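Local coordinates for protein transcription termination factor NusA (Planctomyces limnophilus, PDB 4MTN) that probably takes part in both termination and antitermination of transcription, binding the RNA polymerase core enzyme and nascent RNA, at residues A[264-269]-A[282-287]; A[209-214]-A[248-253]; A[326-331]-A[349-354]; A[25-30]-A[52-57]; A[32-37]-A[75-80]. All coordinates share one frame; numbering follows the deposited sequence.

Interaction 1 of 5, residues A[264-269]-A[282-287]; sequences PSEVED and LVRDDQ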
# COMPACT_ATOMS: atom_id res chain seq x y z
N PRO A 264 -20.80 -14.68 2.58
CA PRO A 264 -21.88 -15.53 3.11
C PRO A 264 -22.05 -16.88 2.41
O PRO A 264 -22.69 -17.77 2.96
CB PRO A 264 -23.14 -14.67 2.90
CG PRO A 264 -22.64 -13.29 2.65
CD PRO A 264 -21.34 -13.46 1.95
N SER A 265 -21.49 -17.02 1.21
CA SER A 265 -21.68 -18.24 0.42
C SER A 265 -21.12 -19.48 1.11
O SER A 265 -20.15 -19.40 1.86
CB SER A 265 -21.03 -18.08 -0.96
OG SER A 265 -19.62 -18.02 -0.86
N GLU A 266 -21.76 -20.62 0.86
CA GLU A 266 -21.31 -21.89 1.42
C GLU A 266 -20.44 -22.65 0.42
O GLU A 266 -20.71 -22.64 -0.78
CB GLU A 266 -22.52 -22.74 1.83
CG GLU A 266 -23.38 -22.11 2.91
CD GLU A 266 -24.53 -23.00 3.34
OE1 GLU A 266 -24.73 -24.06 2.71
OE2 GLU A 266 -25.24 -22.63 4.30
N VAL A 267 -19.41 -23.32 0.93
CA VAL A 267 -18.44 -24.00 0.08
C VAL A 267 -18.46 -25.51 0.28
O VAL A 267 -18.44 -26.00 1.40
CB VAL A 267 -17.02 -23.47 0.35
CG1 VAL A 267 -15.98 -24.31 -0.40
CG2 VAL A 267 -16.91 -22.01 -0.04
N GLU A 268 -18.51 -26.25 -0.83
CA GLU A 268 -18.48 -27.71 -0.79
C GLU A 268 -17.05 -28.23 -0.64
O GLU A 268 -16.70 -28.81 0.38
CB GLU A 268 -19.14 -28.30 -2.04
CG GLU A 268 -20.66 -28.35 -1.99
CD GLU A 268 -21.30 -26.97 -2.04
OE1 GLU A 268 -20.64 -26.02 -2.50
OE2 GLU A 268 -22.46 -26.84 -1.60
N ASP A 269 -16.24 -28.03 -1.68
CA ASP A 269 -14.86 -28.51 -1.67
C ASP A 269 -13.85 -27.39 -1.84
O ASP A 269 -14.11 -26.40 -2.53
CB ASP A 269 -14.65 -29.55 -2.77
CG ASP A 269 -15.22 -30.91 -2.40
OD1 ASP A 269 -15.22 -31.25 -1.20
OD2 ASP A 269 -15.65 -31.64 -3.32
N LEU A 282 -15.24 -25.24 -5.00
CA LEU A 282 -16.44 -25.82 -5.60
C LEU A 282 -17.71 -25.33 -4.90
O LEU A 282 -17.84 -25.45 -3.68
CB LEU A 282 -16.37 -27.34 -5.57
CG LEU A 282 -15.30 -27.95 -6.49
CD1 LEU A 282 -15.29 -29.46 -6.37
CD2 LEU A 282 -15.55 -27.52 -7.92
N VAL A 283 -18.64 -24.80 -5.68
CA VAL A 283 -19.84 -24.17 -5.14
C VAL A 283 -21.08 -24.57 -5.95
O VAL A 283 -21.05 -24.55 -7.18
CB VAL A 283 -19.69 -22.63 -5.12
CG1 VAL A 283 -21.04 -21.95 -5.02
CG2 VAL A 283 -18.79 -22.20 -3.97
N ARG A 284 -22.15 -24.92 -5.25
CA ARG A 284 -23.40 -25.32 -5.89
C ARG A 284 -24.03 -24.16 -6.65
O ARG A 284 -23.74 -23.00 -6.38
CB ARG A 284 -24.38 -25.89 -4.86
CG ARG A 284 -24.53 -25.02 -3.62
CD ARG A 284 -25.44 -25.67 -2.59
NE ARG A 284 -25.54 -24.87 -1.38
CZ ARG A 284 -26.21 -25.23 -0.29
NH1 ARG A 284 -26.84 -26.40 -0.26
NH2 ARG A 284 -26.25 -24.44 0.77
N ASP A 285 -24.91 -24.49 -7.60
CA ASP A 285 -25.47 -23.52 -8.53
C ASP A 285 -26.14 -22.31 -7.87
O ASP A 285 -25.91 -21.17 -8.27
CB ASP A 285 -26.48 -24.20 -9.46
CG ASP A 285 -25.88 -25.37 -10.21
OD1 ASP A 285 -25.25 -25.14 -11.26
OD2 ASP A 285 -26.03 -26.52 -9.74
N ASP A 286 -26.97 -22.57 -6.86
CA ASP A 286 -27.71 -21.49 -6.20
C ASP A 286 -26.79 -20.56 -5.41
O ASP A 286 -27.13 -19.41 -5.16
CB ASP A 286 -28.79 -22.07 -5.29
CG ASP A 286 -28.28 -23.19 -4.40
OD1 ASP A 286 -27.11 -23.14 -3.98
OD2 ASP A 286 -29.06 -24.13 -4.13
N GLN A 287 -25.63 -21.07 -5.01
CA GLN A 287 -24.67 -20.29 -4.25
C GLN A 287 -23.60 -19.65 -5.14
O GLN A 287 -22.73 -18.93 -4.66
CB GLN A 287 -23.99 -21.16 -3.18
CG GLN A 287 -24.88 -21.52 -2.01
CD GLN A 287 -24.96 -20.42 -0.96
OE1 GLN A 287 -24.47 -20.59 0.16
NE2 GLN A 287 -25.57 -19.30 -1.32

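Interaction 2 of 5, residues A[209-214]-A[248-253]; sequences KVAVSC and VRWNDS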
# COMPACT_ATOMS: atom_id res chain seq x y z
N LYS A 209 -12.97 -7.11 4.16
CA LYS A 209 -12.98 -8.39 4.88
C LYS A 209 -11.86 -8.42 5.92
O LYS A 209 -10.70 -8.18 5.61
CB LYS A 209 -12.82 -9.56 3.90
CG LYS A 209 -14.07 -9.87 3.09
CD LYS A 209 -13.85 -11.07 2.18
CE LYS A 209 -15.10 -11.41 1.38
NZ LYS A 209 -16.24 -11.78 2.26
N VAL A 210 -12.22 -8.74 7.16
CA VAL A 210 -11.27 -8.76 8.27
C VAL A 210 -11.14 -10.15 8.89
O VAL A 210 -12.13 -10.71 9.37
CB VAL A 210 -11.68 -7.77 9.38
CG1 VAL A 210 -10.58 -7.68 10.43
CG2 VAL A 210 -11.99 -6.40 8.79
N ALA A 211 -9.93 -10.69 8.89
CA ALA A 211 -9.67 -11.98 9.51
C ALA A 211 -8.96 -11.79 10.85
O ALA A 211 -7.87 -11.22 10.91
CB ALA A 211 -8.84 -12.86 8.59
N VAL A 212 -9.58 -12.27 11.92
CA VAL A 212 -9.06 -12.07 13.27
C VAL A 212 -8.80 -13.40 13.98
O VAL A 212 -9.33 -14.44 13.60
CB VAL A 212 -10.02 -11.23 14.13
CG1 VAL A 212 -10.19 -9.84 13.53
CG2 VAL A 212 -11.37 -11.92 14.25
N SER A 213 -7.98 -13.35 15.03
CA SER A 213 -7.65 -14.54 15.81
C SER A 213 -7.34 -14.19 17.26
O SER A 213 -7.09 -13.03 17.58
CB SER A 213 -6.47 -15.29 15.19
OG SER A 213 -5.26 -14.60 15.42
N CYS A 214 -7.36 -15.20 18.12
CA CYS A 214 -7.05 -15.01 19.53
C CYS A 214 -6.12 -16.11 20.03
O CYS A 214 -6.22 -17.26 19.61
CB CYS A 214 -8.32 -14.98 20.37
SG CYS A 214 -8.04 -14.69 22.13
N VAL A 248 -14.27 -12.04 9.94
CA VAL A 248 -14.29 -13.50 9.96
C VAL A 248 -13.15 -14.06 10.80
O VAL A 248 -12.31 -13.31 11.31
CB VAL A 248 -14.19 -14.07 8.53
CG1 VAL A 248 -15.42 -13.67 7.72
CG2 VAL A 248 -12.92 -13.60 7.85
N ARG A 249 -13.11 -15.38 10.93
CA ARG A 249 -12.12 -16.03 11.78
C ARG A 249 -10.90 -16.46 10.97
O ARG A 249 -11.02 -17.10 9.93
CB ARG A 249 -12.73 -17.24 12.48
CG ARG A 249 -11.84 -17.85 13.56
CD ARG A 249 -12.37 -19.21 14.01
NE ARG A 249 -13.69 -19.11 14.63
CZ ARG A 249 -13.91 -19.20 15.94
NH1 ARG A 249 -12.89 -19.40 16.77
NH2 ARG A 249 -15.14 -19.11 16.41
N TRP A 250 -9.72 -16.08 11.46
CA TRP A 250 -8.47 -16.49 10.82
C TRP A 250 -8.11 -17.92 11.19
O TRP A 250 -8.34 -18.36 12.32
CB TRP A 250 -7.33 -15.55 11.21
CG TRP A 250 -5.98 -16.06 10.81
CD1 TRP A 250 -5.11 -16.78 11.58
CD2 TRP A 250 -5.34 -15.90 9.53
NE1 TRP A 250 -3.97 -17.08 10.86
CE2 TRP A 250 -4.09 -16.55 9.60
CE3 TRP A 250 -5.71 -15.27 8.34
CZ2 TRP A 250 -3.21 -16.59 8.53
CZ3 TRP A 250 -4.83 -15.31 7.27
CH2 TRP A 250 -3.59 -15.96 7.37
N ASN A 251 -7.54 -18.65 10.23
CA ASN A 251 -7.05 -19.99 10.48
C ASN A 251 -5.83 -20.28 9.60
O ASN A 251 -5.73 -19.78 8.48
CB ASN A 251 -8.15 -21.03 10.23
CG ASN A 251 -7.83 -22.38 10.84
OD1 ASN A 251 -6.76 -22.94 10.63
ND2 ASN A 251 -8.76 -22.90 11.63
N ASP A 252 -4.91 -21.09 10.12
CA ASP A 252 -3.69 -21.42 9.40
C ASP A 252 -3.96 -22.42 8.28
O ASP A 252 -3.16 -22.56 7.35
CB ASP A 252 -2.63 -21.97 10.36
CG ASP A 252 -2.17 -20.94 11.36
OD1 ASP A 252 -2.07 -19.75 11.00
OD2 ASP A 252 -1.90 -21.32 12.53
N SER A 253 -5.09 -23.12 8.37
CA SER A 253 -5.49 -24.07 7.34
C SER A 253 -6.40 -23.41 6.32
O SER A 253 -7.32 -22.67 6.67
CB SER A 253 -6.19 -25.27 7.97
OG SER A 253 -6.73 -26.13 6.98

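Interaction 3 of 5, residues A[326-331]-A[349-354]; sequences VVAYSQ and LSFEDL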
# COMPACT_ATOMS: atom_id res chain seq x y z
N VAL A 326 -8.12 -31.69 -21.49
CA VAL A 326 -7.28 -32.78 -21.98
C VAL A 326 -7.25 -32.81 -23.50
O VAL A 326 -6.18 -32.94 -24.11
CB VAL A 326 -7.76 -34.15 -21.45
CG1 VAL A 326 -6.92 -35.27 -22.03
CG2 VAL A 326 -7.72 -34.18 -19.93
N VAL A 327 -8.42 -32.68 -24.11
CA VAL A 327 -8.54 -32.68 -25.57
C VAL A 327 -7.83 -31.46 -26.16
O VAL A 327 -7.19 -31.54 -27.20
CB VAL A 327 -10.01 -32.69 -26.02
CG1 VAL A 327 -10.11 -32.73 -27.53
CG2 VAL A 327 -10.74 -33.88 -25.40
N ALA A 328 -7.96 -30.32 -25.48
CA ALA A 328 -7.35 -29.08 -25.94
C ALA A 328 -5.82 -29.16 -25.88
O ALA A 328 -5.14 -28.77 -26.83
CB ALA A 328 -7.85 -27.91 -25.11
N TYR A 329 -5.30 -29.67 -24.77
CA TYR A 329 -3.86 -29.77 -24.58
C TYR A 329 -3.24 -30.81 -25.51
O TYR A 329 -2.07 -30.70 -25.88
CB TYR A 329 -3.53 -30.12 -23.12
CG TYR A 329 -3.76 -28.98 -22.15
CD1 TYR A 329 -3.86 -27.67 -22.59
CD2 TYR A 329 -3.86 -29.22 -20.79
CE1 TYR A 329 -4.06 -26.63 -21.71
CE2 TYR A 329 -4.07 -28.19 -19.89
CZ TYR A 329 -4.17 -26.90 -20.36
OH TYR A 329 -4.37 -25.87 -19.47
N SER A 330 -4.03 -31.81 -25.89
CA SER A 330 -3.54 -32.87 -26.77
C SER A 330 -3.31 -32.38 -28.19
O SER A 330 -2.57 -33.00 -28.96
CB SER A 330 -4.53 -34.04 -26.78
OG SER A 330 -4.69 -34.58 -25.48
N GLN A 331 -3.95 -31.27 -28.55
CA GLN A 331 -3.78 -30.66 -29.86
C GLN A 331 -2.34 -30.21 -30.07
O GLN A 331 -1.81 -30.27 -31.18
CB GLN A 331 -4.73 -29.48 -30.05
CG GLN A 331 -6.18 -29.87 -30.28
CD GLN A 331 -7.07 -28.67 -30.53
OE1 GLN A 331 -6.84 -27.59 -29.98
NE2 GLN A 331 -8.08 -28.84 -31.38
N LEU A 349 -6.25 -25.78 -16.69
CA LEU A 349 -7.46 -25.96 -17.49
C LEU A 349 -7.37 -25.26 -18.84
O LEU A 349 -7.37 -25.90 -19.89
CB LEU A 349 -8.68 -25.47 -16.72
CG LEU A 349 -8.96 -26.19 -15.40
CD1 LEU A 349 -10.11 -25.55 -14.64
CD2 LEU A 349 -9.23 -27.67 -15.65
N SER A 350 -7.29 -23.93 -18.81
CA SER A 350 -7.21 -23.15 -20.04
C SER A 350 -5.78 -23.07 -20.56
O SER A 350 -4.85 -23.60 -19.93
CB SER A 350 -7.76 -21.74 -19.81
OG SER A 350 -6.98 -21.04 -18.85
N PHE A 351 -5.60 -22.41 -21.70
CA PHE A 351 -4.27 -22.23 -22.27
C PHE A 351 -3.53 -21.10 -21.56
O PHE A 351 -2.31 -21.02 -21.62
CB PHE A 351 -4.36 -21.95 -23.77
CG PHE A 351 -4.67 -23.17 -24.60
CD1 PHE A 351 -3.65 -24.02 -25.01
CD2 PHE A 351 -5.97 -23.46 -24.97
CE1 PHE A 351 -3.93 -25.14 -25.77
CE2 PHE A 351 -6.25 -24.58 -25.73
CZ PHE A 351 -5.23 -25.42 -26.13
N GLU A 352 -4.29 -20.24 -20.90
CA GLU A 352 -3.71 -19.17 -20.10
C GLU A 352 -2.92 -19.75 -18.93
O GLU A 352 -1.83 -19.28 -18.61
CB GLU A 352 -4.81 -18.23 -19.57
CG GLU A 352 -5.39 -17.29 -20.61
CD GLU A 352 -6.34 -17.97 -21.58
OE1 GLU A 352 -6.63 -19.17 -21.39
OE2 GLU A 352 -6.79 -17.31 -22.54
N ASP A 353 -3.48 -20.79 -18.32
CA ASP A 353 -2.84 -21.45 -17.19
C ASP A 353 -1.57 -22.18 -17.62
O ASP A 353 -0.60 -22.26 -16.87
CB ASP A 353 -3.81 -22.43 -16.52
CG ASP A 353 -5.13 -21.78 -16.15
OD1 ASP A 353 -5.15 -20.56 -15.91
OD2 ASP A 353 -6.15 -22.50 -16.10
N LEU A 354 -1.60 -22.72 -18.83
CA LEU A 354 -0.46 -23.47 -19.35
C LEU A 354 0.67 -22.54 -19.77
O LEU A 354 1.84 -22.88 -19.64
CB LEU A 354 -0.89 -24.34 -20.53
CG LEU A 354 0.18 -25.26 -21.12
CD1 LEU A 354 0.81 -26.11 -20.03
CD2 LEU A 354 -0.41 -26.14 -22.21

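Interaction 4 of 5, residues A[25-30]-A[52-57]; sequences IVFEGV and IDRTSG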
# COMPACT_ATOMS: atom_id res chain seq x y z
N ILE A 25 15.71 24.12 15.50
CA ILE A 25 15.77 23.96 14.05
C ILE A 25 16.54 25.12 13.43
O ILE A 25 17.34 24.93 12.52
CB ILE A 25 14.37 23.86 13.43
CG1 ILE A 25 13.64 22.62 13.95
CG2 ILE A 25 14.45 23.83 11.92
CD1 ILE A 25 12.28 22.40 13.31
N VAL A 26 16.29 26.32 13.94
CA VAL A 26 16.95 27.52 13.45
C VAL A 26 18.45 27.48 13.71
O VAL A 26 19.25 27.83 12.84
CB VAL A 26 16.35 28.79 14.09
CG1 VAL A 26 17.02 30.04 13.53
CG2 VAL A 26 14.85 28.84 13.87
N PHE A 27 18.83 27.05 14.91
CA PHE A 27 20.24 26.92 15.27
C PHE A 27 20.97 25.98 14.30
O PHE A 27 22.06 26.29 13.83
CB PHE A 27 20.40 26.40 16.70
CG PHE A 27 20.35 27.47 17.75
CD1 PHE A 27 21.43 28.33 17.93
CD2 PHE A 27 19.24 27.62 18.55
CE1 PHE A 27 21.39 29.31 18.90
CE2 PHE A 27 19.19 28.61 19.52
CZ PHE A 27 20.27 29.45 19.69
N GLU A 28 20.34 24.85 14.00
CA GLU A 28 20.90 23.89 13.05
C GLU A 28 21.04 24.51 11.67
O GLU A 28 22.00 24.24 10.95
CB GLU A 28 20.02 22.64 12.98
CG GLU A 28 20.10 21.75 14.21
CD GLU A 28 19.17 20.55 14.13
OE1 GLU A 28 18.06 20.69 13.58
OE2 GLU A 28 19.56 19.46 14.60
N GLY A 29 20.07 25.34 11.30
CA GLY A 29 20.09 26.01 10.01
C GLY A 29 21.22 27.02 9.91
O GLY A 29 21.93 27.07 8.91
N VAL A 30 21.38 27.82 10.96
CA VAL A 30 22.44 28.82 11.00
C VAL A 30 23.82 28.16 10.99
O VAL A 30 24.75 28.65 10.35
CB VAL A 30 22.31 29.73 12.25
CG1 VAL A 30 23.47 30.72 12.32
CG2 VAL A 30 20.98 30.46 12.23
N ILE A 52 27.12 25.97 17.56
CA ILE A 52 26.72 27.21 18.20
C ILE A 52 26.18 26.92 19.59
O ILE A 52 25.23 26.16 19.75
CB ILE A 52 25.66 27.96 17.39
CG1 ILE A 52 26.19 28.29 15.99
CG2 ILE A 52 25.23 29.23 18.11
CD1 ILE A 52 25.17 28.95 15.09
N ASP A 53 26.80 27.52 20.60
CA ASP A 53 26.33 27.38 21.98
C ASP A 53 24.93 27.95 22.08
O ASP A 53 24.68 29.08 21.67
CB ASP A 53 27.28 28.08 22.95
CG ASP A 53 27.09 27.64 24.39
OD1 ASP A 53 25.96 27.27 24.76
OD2 ASP A 53 28.08 27.65 25.15
N ARG A 54 24.00 27.16 22.61
CA ARG A 54 22.60 27.55 22.65
C ARG A 54 22.35 28.74 23.57
O ARG A 54 21.59 29.65 23.23
CB ARG A 54 21.74 26.36 23.08
CG ARG A 54 21.75 25.20 22.09
CD ARG A 54 21.31 25.66 20.70
NE ARG A 54 21.27 24.56 19.74
CZ ARG A 54 22.25 24.28 18.89
NH1 ARG A 54 23.36 25.02 18.87
NH2 ARG A 54 22.13 23.27 18.04
N THR A 55 22.97 28.73 24.74
CA THR A 55 22.78 29.81 25.71
C THR A 55 23.45 31.12 25.29
O THR A 55 22.80 32.16 25.21
CB THR A 55 23.31 29.41 27.10
OG1 THR A 55 24.70 29.07 27.00
CG2 THR A 55 22.54 28.22 27.64
N SER A 56 24.75 31.06 25.01
CA SER A 56 25.52 32.27 24.69
C SER A 56 25.37 32.70 23.23
O SER A 56 25.23 33.89 22.95
CB SER A 56 27.00 32.05 25.02
OG SER A 56 27.50 30.89 24.39
N GLY A 57 25.40 31.74 22.31
CA GLY A 57 25.24 32.04 20.90
C GLY A 57 26.54 32.14 20.13
O GLY A 57 26.53 32.42 18.93

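Interaction 5 of 5, residues A[32-37]-A[75-80]; sequences QAILSA and DILGRI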
# COMPACT_ATOMS: atom_id res chain seq x y z
N GLN A 32 24.58 25.29 9.57
CA GLN A 32 24.81 24.82 8.21
C GLN A 32 25.16 25.97 7.27
O GLN A 32 25.85 25.78 6.27
CB GLN A 32 23.59 24.06 7.69
CG GLN A 32 23.33 22.75 8.41
CD GLN A 32 24.49 21.78 8.31
OE1 GLN A 32 25.16 21.70 7.29
NE2 GLN A 32 24.74 21.05 9.39
N ALA A 33 24.68 27.17 7.61
CA ALA A 33 25.00 28.36 6.83
C ALA A 33 26.44 28.79 7.08
O ALA A 33 27.16 29.17 6.16
CB ALA A 33 24.03 29.49 7.16
N ILE A 34 26.85 28.73 8.34
CA ILE A 34 28.23 29.03 8.72
C ILE A 34 29.17 27.98 8.14
O ILE A 34 30.25 28.30 7.65
CB ILE A 34 28.39 29.09 10.25
CG1 ILE A 34 27.59 30.25 10.83
CG2 ILE A 34 29.86 29.22 10.64
CD1 ILE A 34 27.67 30.36 12.34
N LEU A 35 28.73 26.73 8.19
CA LEU A 35 29.52 25.61 7.68
C LEU A 35 29.78 25.75 6.18
O LEU A 35 30.90 25.55 5.72
CB LEU A 35 28.81 24.29 7.97
CG LEU A 35 29.50 23.00 7.52
CD1 LEU A 35 30.95 22.98 7.99
CD2 LEU A 35 28.75 21.79 8.05
N SER A 36 28.74 26.10 5.43
CA SER A 36 28.86 26.31 3.99
C SER A 36 29.79 27.48 3.69
O SER A 36 30.55 27.45 2.73
CB SER A 36 27.49 26.54 3.36
OG SER A 36 26.69 25.37 3.43
N ALA A 37 29.71 28.51 4.53
CA ALA A 37 30.57 29.68 4.39
C ALA A 37 32.02 29.32 4.71
O ALA A 37 32.95 29.88 4.15
CB ALA A 37 30.09 30.81 5.28
N ASP A 75 35.12 37.30 9.48
CA ASP A 75 34.76 37.45 8.08
C ASP A 75 33.63 36.51 7.69
O ASP A 75 32.74 36.87 6.91
CB ASP A 75 35.97 37.21 7.18
CG ASP A 75 37.04 38.28 7.33
OD1 ASP A 75 36.90 39.34 6.69
OD2 ASP A 75 38.01 38.05 8.07
N ILE A 76 33.65 35.30 8.25
CA ILE A 76 32.63 34.30 7.98
C ILE A 76 31.28 34.71 8.56
O ILE A 76 30.25 34.63 7.88
CB ILE A 76 33.02 32.92 8.54
CG1 ILE A 76 34.28 32.40 7.85
CG2 ILE A 76 31.88 31.93 8.38
CD1 ILE A 76 34.71 31.03 8.33
N LEU A 77 31.28 35.15 9.81
CA LEU A 77 30.05 35.54 10.49
C LEU A 77 29.42 36.78 9.87
O LEU A 77 28.20 36.96 9.91
CB LEU A 77 30.32 35.79 11.98
CG LEU A 77 30.86 34.60 12.78
CD1 LEU A 77 31.05 34.97 14.24
CD2 LEU A 77 29.93 33.40 12.64
N GLY A 78 30.25 37.65 9.29
CA GLY A 78 29.77 38.86 8.66
C GLY A 78 29.37 38.63 7.22
O GLY A 78 28.74 39.49 6.60
N ARG A 79 29.74 37.48 6.68
CA ARG A 79 29.43 37.13 5.30
C ARG A 79 28.11 36.37 5.22
O ARG A 79 27.63 36.02 4.14
CB ARG A 79 30.56 36.30 4.69
CG ARG A 79 30.63 36.34 3.17
CD ARG A 79 31.92 35.69 2.67
NE ARG A 79 32.02 34.29 3.07
CZ ARG A 79 33.06 33.51 2.79
NH1 ARG A 79 34.09 33.99 2.11
NH2 ARG A 79 33.07 32.24 3.20
N ILE A 80 27.52 36.12 6.39
CA ILE A 80 26.27 35.37 6.49
C ILE A 80 25.16 36.25 7.03
O ILE A 80 24.15 36.49 6.36
CB ILE A 80 26.43 34.14 7.39

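Interaction 1 of 5, residues A[264-269]-A[282-287]
The guanidinium of Arg284 is flanked by two carboxylates that approach it obliquely, the plane of Glu266 turned 20° from its own and that of Glu268 57°. A second flat group, the amide of Gln287, receives the backbone N-H of Glu266 from above its carbonyl plane, with Glu266 N 2.8 Å from Gln287 OE1. Together they link the loop leading into the hairpin of strands 269-273 and 278-282 to the start of helix 285-292, an order of elements consistent with the second type II KH domain of NusA. The firmer salt bridge of this exposed network runs from Glu266 OE1 to Arg284 NH2 at 2.5 Å, an extended Glu266 chain meeting an Arg284 that is straight from CG to NE. Glu268 bends at chi2 instead, laying OE2 against CG and CD of Arg284; its long link to Arg284 NE, like the contact of Asp286 OD1, is one of charge alone. Glu268 OE1 also accepts a weak bond from Arg284 N. Backbone bonds underlie the side chains: Glu268 N lies 3.0 Å from Leu282 O, and Leu282 N 3.0 Å from Asp269 O. Ser265 OG turns back to Met262 O, and Leu282 CD1 rests 3.7 Å from Asp269 CB.

Interaction 2 of 5, residues A[209-214]-A[248-253]
Val248 O is gripped twice from the neighbouring strand: by the amide of Val212, whose N lies 3.0 Å away in the carbonyl plane, and by a CA-H...O contact from Ala211 CA at 3.5 Å. Two further backbone bonds continue the ladder. Val248 N donates its proton almost along the C=O axis of Val210, 2.6 Å from Val210 O, while Trp250 N reaches Val212 O at 2.7 Å from above the carbonyl plane. Val212 and Val248 each hold CG2 in the crowded position between N and carbonyl carbon, which lays Val212 CG2 near Val248 O and Val248 CG2 near Val210 O. The pairing of 207-214 with 244-249 is parallel, and the helices 221-226 and 231-239 lie between these strands in sequence; a parallel pair in a mixed three-stranded sheet is the mark of a type II KH domain, here probably the first of NusA. Beyond the last bridge the strand gives way to a turn, and Trp250 lies at its start. With CG anti to the backbone N (chi1 169°), its indole meets Ala211 CB edge-on, near the ring plane, Trp250 CE3 being 4.0 Å from it. Ser213 CB lies obliquely to the indole, near Trp250 CB and CD1, and Ser213 OG is bonded to Arg198 NH1. The other end of the indole is tethered as well: Trp250 NE1 donates to Asp252 OD1 at 3.3 Å, from above the carboxylate plane. Asn251 OD1 accepts from Ser253 N in an Asx turn, and Ser253 OG then caps Gln255 N at the start of helix 254-261.

Interaction 3 of 5, residues A[326-331]-A[349-354]
Two aromatic rings form the apolar centre, set edge-to-face: the edge of Tyr329 points at the face of Phe351, their planes 85° apart and their centroids 5.6 Å. Tyr329 CE1 stands over the rim of the Phe351 face rather than its middle. Leu354 comes tip to tip at Tyr329 and places CD2 over one face of the phenol ring, a CH-pi contact 4.1 Å from the centroid; its CG anti to the backbone N (chi1 -176°) carries the methyl there. Around the Phe351 ring, Ala328 supplies both a methyl, CB being 3.7 Å from Phe351 CE2, and its carbonyl O near the ring plane at the CZ edge. An alanine in place of Phe351 removes the face on which the Tyr329 edge rests and the ring beside Ala328, and would probably loosen the join between the two helices. Further out, the phenol hydroxyl gives its proton to Ser350 O, which lies at the edge of the Tyr329 ring, in its plane. Asp353 OD2 takes the amide of Ser350, at 3.3 Å from Ser350 N, and more weakly that of Leu349, while Asp353 OD1 forms a salt bridge with Arg278. Helix 337-345 adds Ala340 beside Tyr329, and helix 370-399 brings Ile387 to Phe351. Both segments fall within the helix-hairpin-helix domain of NusA, where this contact joins the end of helix 316-330 to the start of helix 351-355.

Interaction 4 of 5, residues A[25-30]-A[52-57]
This is a buried helix-to-loop contact in the N-terminal domain of NusA, where helix 23-42 meets the turn joining strands 48-52 and 59-63. Phe27 and Arg54 carry most of it. Arg54, bent at chi2 (-57°), passes over one face of the Phe27 ring, with CD above the centre and 3.6 Å from the centroid, a CH-pi contact. Its guanidinium is tilted only 2° from the ring plane, yet lies beyond the ring, over Phe27 CB, which is 3.6 Å from Arg54 CZ. Ile52 comes instead at the edge of the ring, its CG2 3.9 Å from Phe27 CD1. Its other branch runs on to Val30: with CG1 anti to the carbonyl carbon, Ile52 CD1 sits 3.7 Å from Val30 CG1, the two side chains crossing at about a right angle. An alanine at Phe27 takes away the ring between Arg54 and Ile52 and would probably leave the Arg54 chain less well fixed. The charged end of Arg54 is directed by two acids of helix 23-42, NH2 to Glu24 and NH1 to Glu31, and Glu31 also accepts the backbone N-H of Ile52, so one carboxylate serves both the arginine and the end of the strand. Helix 7-18 covers the contact with Val12 against Phe27 and Val8 against Val30, while helix 87-105 packs against Ile25 and Val26 of helix 23-42.

Interaction 5 of 5, residues A[32-37]-A[75-80]
Ile34 branches at CB in two useful directions. CG2, anti to the backbone N, turns to the branch methyl CG2 of Ile76, with Ile34 CG2 4.1 Å from Ile76 CG2, and the two side chains cross at about a right angle. The longer arm, through CG1 (chi2 179°), extends to CD1, which lies 3.8 Å from Leu77 CD2; Leu77 thus reaches in with its tip although the side chain sets out from the backbone in the direction away from helix 23-42. The same Ile34 is also packed on Pro59 and Val61, and Leu77 touches Pro59 as well, so the pair forms a small apolar patch beside strand 59-63. One turn on, Ala37 offers only a methyl, and Ile76 CG2 fits against it, 3.8 Å from Ala37 CB. That slim residue lets the backbones come close, Ala37 CA and Ile76 CA lying 6.2 Å apart. At the exposed end of the contact, Arg79 bends at chi3 and brings the edge of its guanidinium to Ala37 O, though the angle is too poor for a hydrogen bond; its chain also touches Lys40 and His41. The arrangement is apolar helix-on-helix packing, with the small Ala37 at the closest backbone approach, and joins helix 70-78 to helix 23-42 in the N-terminal domain of NusA.

The five contacts show how chemistry follows place along an elongated, multidomain chain. Interactions 4 and 5 share helix 23-42 and touch, Ile52 CD1 lying 4.0 Å from Ile34 CD1, so their apolar parts adjoin; interaction 4 adds an arginine over an aromatic face, interaction 5 relies on aliphatic tips. Interaction 4 is buried; interactions 3 and 5 are partly buried, and interaction 3, in a separate helical domain about 73 Å from interaction 4 between centres, is built on aromatic rings. Interactions 1 and 2, about 20 Å apart by centre, sit in KH-type folds. Interaction 2 is held by a parallel backbone ladder, whereas interaction 1 mixes two backbone bonds with side-chain bonds and an exposed salt-bridge network.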